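Local coordinates for Lin2960 protein (Listeria innocua, PDB 3OOP), which probably binds DNA and acts as a MarR-type transcription regulator, although its actual role in the cell is not established, at residues S12-V15 with N16-A19; P51-Q54 with K55-A58; K62-T65 with P66-N69. All blocks are in the same frame, centred on the assembly; numbering follows the deposited sequence.

How the contacts relate
Contact 1 lies inside helix 2-29, where the second subunit packs. Contacts 2 and 3 belong to the winged helix-turn-helix part of the chain, and the centres of contacts 1 and 2 are about 31 Å apart. Contacts 2 and 3 touch. Contact 2 starts helix 54-61 and contact 3 starts helix 65-77. Contacts 1 and 2 are partly buried; contact 3 lies at the surface. Their chemistry follows their place. Contact 1 is mid-helix, with threonine hydroxyls and one ring face. Contact 2 joins a serine cap to isoleucine packing. Contact 3 has an aspartate cap. Gln54 and Asn69 tie the last two together.

Contact 1. Residues S12-V15 with N16-A19; sequences SFDV and NTTA
The Phe13 ring carries the methyl CG2 of Thr17 over one face. This carbon stands 3.7 Å from the ring centroid, 19° off the ring normal, which makes a CH-pi contact. It is displaced toward the rim, and CZ is the closest ring atom at 3.5 Å from Thr17 CG2. The two residues are one helical turn apart. The ring swings toward Thr17 because Phe13 CG is trans to the backbone N (chi1 178°).

The carboxylate of Asp14 meets the next turn through water 1. Asp14 OD1 accepts from this water at 2.7 Å, and the same water lies 2.8 Å from Thr17 OG1. The direct gap from OD1 to OG1 is wider, so the water bridges the two side chains. Thr17 OG1 also lies near the carbonyl oxygens of Phe13 and Asp14, but any bonds there are weak.

Thr18 uses its hydroxyl differently. OG1 sits beside its own backbone N (chi1 -55°) and turns back along the helix. It donates to Asp14 O at 2.7 Å. Thr18 N gives Asp14 O a second bond at 2.9 Å. The two donors arrive from opposite faces of the carbonyl plane, so one oxygen is gripped twice.

Thr17 N bonds to Phe13 O and Ala19 N to Val15 O in the regular helical pattern. Val15 O also takes a bond from Tyr8 OH of the second subunit. Val15 packs on Phe131 and Asp14 on Leu135 of that subunit. The residues thus form two successive turns of an alpha helix in the dimer interface, consistent with the helical dimerisation region of MarR-family proteins.

Contact 2. Residues P51-Q54 with K55-A58; sequences PISQ and KEIA
Ser53 caps the helix that begins just after it, through a bond from Glu56 N to Ser53 OG. The helix, 54-61, is the first of the helix-turn-helix pair in this MarR-type winged-helix fold. Ile52 comes from the short strand before it, which pairs with Leu95 of strand 94-97.

The polar contacts are these. Glu56 N reaches Ser53 OG at 3.1 Å with an N-H...O angle of 158°. The serine oxygen stands between its backbone N and carbonyl carbon (chi1 72°), a torsion that turns it over the open end of the helix. There it occupies an amide that has no earlier turn to bond to. The CB and CG of Glu56 also pack against this oxygen. Ile57 N donates to Ser53 O at 3.0 Å. The next bond, from Ala58 N to Gln54 O, is weak.

Gln54 sends its amide out of the contact. Its NE2 bonds to Asn69 OD1 and its OE1 is bonded by Arg83 NH1. The side chain thereby links the start of this helix to helix 65-77 and strand 81-84.

The apolar contacts come from Ile52, which crosses Ile57 and Glu56 at about right angles. Val42 and Ile46 of helix 37-49 and Val68 of helix 65-77 cover Ile57. Ile52 CG1 rests on Glu56 CB at 3.6 Å. The CG2 branch of Ile52 lies 3.7 Å from Ile57 CG1, and the two CD1 methyls of Ile52 and Ile57 meet at 3.7 Å.

Contact 3. Residues K62-T65 with P66-N69; sequences KKDT and PTVN
From Lys63 to Asp64 the backbone is extended, then it turns at Thr65 into helix 65-77, with Val68 N bonded to Asp64 O at 3.0 Å and Asn69 N to Thr65 O at 2.9 Å. This is an N-capped helix start in a MarR-type winged helix-turn-helix. Helix 65-77 is the second helix of the pair and, as in relatives, is probably the recognition helix.

Asp64 is the N-cap. One oxygen, OD1, takes two bonds from Thr67. Thr67 N meets it at 2.9 Å, nearly along the C-O axis. Thr67 OG1 donates to it at 2.6 Å from above the carboxylate plane, 38° out of it. The pair of bonds fixes the rotation of the carboxylate. Asp64 CG sits between its own backbone N and carbonyl carbon (chi1 61°), which swings OD1 over the first turn. A negative group here probably interacts well with the positive end of the helix dipole. The Pro66 ring follows in the first turn, and its CD approaches Asp64 OD1 at 3.3 Å.

Lys63 lays its aliphatic part across Thr67, at about a right angle. Its CB also packs on Val68 CG2 at 3.8 Å. Val68 is buried against Ala58 and Thr61 of helix 54-61.

The Thr65 and Asn69 side chains run side by side and point the same way. Asn69 OD1 is turned to Gln54 of helix 54-61. In one of the two conformers of Asn69, its other branch touches a methyl: Asn69 ND2 lies 3.5 Å from Thr65 CG2.

Contact 1. Residues S12-V15 with N16-A19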
loop_
_atom_site.group_PDB
_atom_site.type_symbol
_atom_site.label_atom_id
_atom_site.label_comp_id
_atom_site.label_asym_id
_atom_site.label_seq_id
_atom_site.Cartn_x
_atom_site.Cartn_y
_atom_site.Cartn_z
ATOM N N SER A 12 2.415 -6.934 2.819
ATOM C CA SER A 12 2.131 -5.592 2.319
ATOM C C SER A 12 1.861 -5.608 0.806
ATOM O O SER A 12 0.927 -4.944 0.341
ATOM C CB SER A 12 3.209 -4.580 2.721
ATOM O OG SER A 12 4.483 -4.967 2.254
ATOM N N PHE A 13 2.624 -6.386 0.044
ATOM C CA PHE A 13 2.359 -6.485 -1.391
ATOM C C PHE A 13 0.975 -7.090 -1.651
ATOM O O PHE A 13 0.196 -6.555 -2.439
ATOM C CB PHE A 13 3.444 -7.301 -2.091
ATOM C CG PHE A 13 3.200 -7.488 -3.567
ATOM C CD1 PHE A 13 3.527 -6.483 -4.466
ATOM C CD2 PHE A 13 2.631 -8.662 -4.052
ATOM C CE1 PHE A 13 3.301 -6.646 -5.830
ATOM C CE2 PHE A 13 2.399 -8.840 -5.417
ATOM C CZ PHE A 13 2.734 -7.830 -6.307
ATOM N N ASP A 14 0.663 -8.177 -0.949
ATOM C CA ASP A 14 -0.588 -8.892 -1.152
ATOM C C ASP A 14 -1.829 -8.099 -0.713
ATOM O O ASP A 14 -2.880 -8.191 -1.360
ATOM C CB ASP A 14 -0.559 -10.242 -0.423
ATOM C CG ASP A 14 0.327 -11.272 -1.110
ATOM O OD1 ASP A 14 0.860 -11.007 -2.213
ATOM O OD2 ASP A 14 0.486 -12.369 -0.526
ATOM N N VAL A 15 -1.728 -7.334 0.371
ATOM C CA VAL A 15 -2.860 -6.524 0.834
ATOM C C VAL A 15 -3.238 -5.501 -0.239
ATOM O O VAL A 15 -4.419 -5.278 -0.508
ATOM C CB VAL A 15 -2.556 -5.803 2.176
ATOM C CG1 VAL A 15 -3.710 -4.898 2.583
ATOM C CG2 VAL A 15 -2.294 -6.813 3.281
ATOM N N ASN A 16 -2.222 -4.906 -0.856
ATOM C CA ASN A 16 -2.434 -3.859 -1.852
ATOM C C ASN A 16 -2.950 -4.415 -3.172
ATOM O O ASN A 16 -3.880 -3.859 -3.767
ATOM C CB ASN A 16 -1.160 -3.055 -2.104
ATOM C CG ASN A 16 -1.390 -1.902 -3.065
ATOM O OD1 ASN A 16 -2.166 -0.994 -2.775
ATOM N ND2 ASN A 16 -0.741 -1.949 -4.222
ATOM N N THR A 17 -2.357 -5.515 -3.636
ATOM C CA THR A 17 -2.833 -6.146 -4.875
ATOM C C THR A 17 -4.256 -6.698 -4.713
ATOM O O THR A 17 -5.071 -6.591 -5.633
ATOM C CB THR A 17 -1.893 -7.261 -5.408
ATOM O OG1 THR A 17 -1.810 -8.321 -4.462
ATOM C CG2 THR A 17 -0.500 -6.723 -5.667
ATOM N N THR A 18 -4.553 -7.262 -3.542
ATOM C CA THR A 18 -5.883 -7.799 -3.277
ATOM C C THR A 18 -6.913 -6.670 -3.194
ATOM O O THR A 18 -8.010 -6.810 -3.709
ATOM C CB THR A 18 -5.900 -8.708 -2.038
ATOM O OG1 THR A 18 -4.916 -9.739 -2.216
ATOM C CG2 THR A 18 -7.283 -9.352 -1.842
ATOM N N ALA A 19 -6.543 -5.547 -2.586
ATOM C CA ALA A 19 -7.431 -4.384 -2.517
ATOM C C ALA A 19 -7.835 -3.929 -3.924
ATOM O O ALA A 19 -9.009 -3.653 -4.187
ATOM C CB ALA A 19 -6.763 -3.239 -1.748
HETATM O O HOH W 1 -0.408 -10.737 -4.635
#

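Contact 2. Residues P51-Q54 with K55-A58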
loop_
_atom_site.group_PDB
_atom_site.type_symbol
_atom_site.label_atom_id
_atom_site.label_comp_id
_atom_site.label_asym_id
_atom_site.label_seq_id
_atom_site.Cartn_x
_atom_site.Cartn_y
_atom_site.Cartn_z
ATOM N N PRO A 51 -29.185 16.375 0.979
ATOM C CA PRO A 51 -28.635 17.194 -0.112
ATOM C C PRO A 51 -27.187 17.558 0.169
ATOM O O PRO A 51 -26.834 17.835 1.320
ATOM C CB PRO A 51 -29.507 18.464 -0.088
ATOM C CG PRO A 51 -30.710 18.109 0.720
ATOM C CD PRO A 51 -30.232 17.102 1.722
ATOM N N ILE A 52 -26.351 17.547 -0.868
ATOM C CA ILE A 52 -24.919 17.773 -0.696
ATOM C C ILE A 52 -24.388 18.720 -1.769
ATOM O O ILE A 52 -24.828 18.674 -2.916
ATOM C CB ILE A 52 -24.112 16.439 -0.695
ATOM C CG1 ILE A 52 -22.623 16.725 -0.474
ATOM C CG2 ILE A 52 -24.377 15.625 -1.988
ATOM C CD1 ILE A 52 -21.746 15.507 -0.286
ATOM N N SER A 53 -23.439 19.572 -1.398
ATOM C CA SER A 53 -22.882 20.517 -2.366
ATOM C C SER A 53 -21.916 19.832 -3.343
ATOM O O SER A 53 -21.300 18.810 -3.021
ATOM C CB SER A 53 -22.193 21.693 -1.654
ATOM O OG SER A 53 -20.984 21.282 -1.050
ATOM N N GLN A 54 -21.780 20.413 -4.536
ATOM C CA GLN A 54 -20.859 19.904 -5.544
ATOM C C GLN A 54 -19.419 19.958 -5.040
ATOM O O GLN A 54 -18.620 19.065 -5.328
ATOM C CB GLN A 54 -21.026 20.679 -6.854
ATOM C CG GLN A 54 -21.224 19.796 -8.065
ATOM C CD GLN A 54 -21.868 20.524 -9.232
ATOM O OE1 GLN A 54 -23.013 20.981 -9.154
ATOM N NE2 GLN A 54 -21.139 20.620 -10.330
ATOM N N LYS A 55 -19.097 20.990 -4.257
ATOM C CA LYS A 55 -17.814 21.063 -3.569
ATOM C C LYS A 55 -17.566 19.835 -2.675
ATOM O O LYS A 55 -16.507 19.212 -2.756
ATOM C CB LYS A 55 -17.705 22.358 -2.754
ATOM C CG LYS A 55 -16.430 22.445 -1.936
ATOM C CD LYS A 55 -16.571 23.405 -0.771
ATOM C CE LYS A 55 -15.664 22.980 0.382
ATOM N NZ LYS A 55 -14.219 23.309 0.176
ATOM N N GLU A 56 -18.544 19.486 -1.833
ATOM C CA GLU A 56 -18.390 18.357 -0.915
ATOM C C GLU A 56 -18.358 16.988 -1.600
ATOM O O GLU A 56 -17.749 16.060 -1.077
ATOM C CB GLU A 56 -19.457 18.387 0.188
ATOM C CG GLU A 56 -19.262 19.492 1.245
ATOM C CD GLU A 56 -18.005 19.322 2.094
ATOM O OE1 GLU A 56 -17.569 18.166 2.318
ATOM O OE2 GLU A 56 -17.450 20.352 2.553
ATOM N N ILE A 57 -19.006 16.856 -2.757
ATOM C CA ILE A 57 -18.928 15.597 -3.507
ATOM C C ILE A 57 -17.520 15.331 -4.034
ATOM O O ILE A 57 -17.050 14.189 -4.010
ATOM C CB ILE A 57 -19.984 15.496 -4.644
ATOM C CG1 ILE A 57 -21.318 15.055 -4.064
ATOM C CG2 ILE A 57 -19.573 14.461 -5.701
ATOM C CD1 ILE A 57 -21.293 13.629 -3.454
ATOM N N ALA A 58 -16.862 16.397 -4.500
ATOM C CA ALA A 58 -15.468 16.329 -4.926
ATOM C C ALA A 58 -14.592 15.756 -3.814
ATOM O O ALA A 58 -13.836 14.813 -4.036
ATOM C CB ALA A 58 -14.980 17.712 -5.340
#

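Contact 3. Residues K62-T65 with P66-N69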
loop_
_atom_site.group_PDB
_atom_site.type_symbol
_atom_site.label_atom_id
_atom_site.label_comp_id
_atom_site.label_asym_id
_atom_site.label_seq_id
_atom_site.Cartn_x
_atom_site.Cartn_y
_atom_site.Cartn_z
ATOM N N LYS A 62 -13.029 12.271 -4.012
ATOM C CA LYS A 62 -11.639 12.607 -4.361
ATOM C C LYS A 62 -11.456 12.780 -5.873
ATOM O O LYS A 62 -10.510 12.256 -6.468
ATOM C CB LYS A 62 -10.661 11.584 -3.771
ATOM C CG LYS A 62 -10.467 11.753 -2.277
ATOM C CD LYS A 62 -9.815 10.542 -1.635
ATOM C CE LYS A 62 -10.856 9.616 -1.022
ATOM N NZ LYS A 62 -10.220 8.556 -0.182
ATOM N N LYS A 63 -12.380 13.519 -6.479
ATOM C CA LYS A 63 -12.284 13.912 -7.880
ATOM C C LYS A 63 -12.184 15.429 -7.924
ATOM O O LYS A 63 -12.600 16.102 -6.982
ATOM C CB LYS A 63 -13.514 13.426 -8.658
ATOM C CG LYS A 63 -13.713 11.909 -8.637
ATOM C CD LYS A 63 -14.969 11.493 -9.402
ATOM C CE LYS A 63 -15.281 10.007 -9.211
ATOM N NZ LYS A 63 -14.314 9.091 -9.883
ATOM N N ASP A 64 -11.632 15.982 -9.001
ATOM C CA ASP A 64 -11.506 17.436 -9.074
ATOM C C ASP A 64 -12.802 18.120 -9.513
ATOM O O ASP A 64 -13.723 17.465 -10.022
ATOM C CB ASP A 64 -10.296 17.868 -9.921
ATOM C CG ASP A 64 -10.364 17.389 -11.362
ATOM O OD1 ASP A 64 -11.474 17.248 -11.909
ATOM O OD2 ASP A 64 -9.286 17.181 -11.963
ATOM N N THR A 65 -12.865 19.432 -9.295
ATOM C CA THR A 65 -14.011 20.264 -9.665
ATOM C C THR A 65 -14.522 19.997 -11.095
ATOM O O THR A 65 -15.704 19.702 -11.264
ATOM C CB THR A 65 -13.717 21.778 -9.456
ATOM O OG1 THR A 65 -13.131 21.982 -8.161
ATOM C CG2 THR A 65 -14.990 22.612 -9.573
ATOM N N PRO A 66 -13.639 20.095 -12.121
ATOM C CA PRO A 66 -14.078 19.844 -13.504
ATOM C C PRO A 66 -14.676 18.445 -13.731
ATOM O O PRO A 66 -15.663 18.316 -14.458
ATOM C CB PRO A 66 -12.783 19.993 -14.317
ATOM C CG PRO A 66 -11.903 20.859 -13.476
ATOM C CD PRO A 66 -12.212 20.491 -12.069
ATOM N N THR A 67 -14.076 17.423 -13.119
ATOM C CA THR A 67 -14.536 16.039 -13.247
ATOM C C THR A 67 -15.923 15.870 -12.629
ATOM O O THR A 67 -16.809 15.276 -13.246
ATOM C CB THR A 67 -13.538 15.058 -12.593
ATOM O OG1 THR A 67 -12.277 15.151 -13.268
ATOM C CG2 THR A 67 -14.037 13.616 -12.646
ATOM N N VAL A 68 -16.098 16.397 -11.417
ATOM C CA VAL A 68 -17.386 16.314 -10.728
ATOM C C VAL A 68 -18.439 17.094 -11.506
ATOM O O VAL A 68 -19.538 16.583 -11.729
ATOM C CB VAL A 68 -17.291 16.757 -9.246
ATOM C CG1 VAL A 68 -18.682 16.949 -8.640
ATOM C CG2 VAL A 68 -16.525 15.718 -8.447
ATOM N N ASN A 69 -18.093 18.297 -11.969
ATOM C CA ASN A 69 -19.005 19.097 -12.779
ATOM C C ASN A 69 -19.497 18.318 -14.004
ATOM O O ASN A 69 -20.687 18.324 -14.314
ATOM C CB ASN A 69 -18.346 20.420 -13.190
ATOM C CG ASN A 69 -17.998 21.301 -11.994
ATOM O OD1 ASN A 69 -18.403 21.026 -10.860
ATOM N ND2 ASN A 69 -17.241 22.366 -12.245
#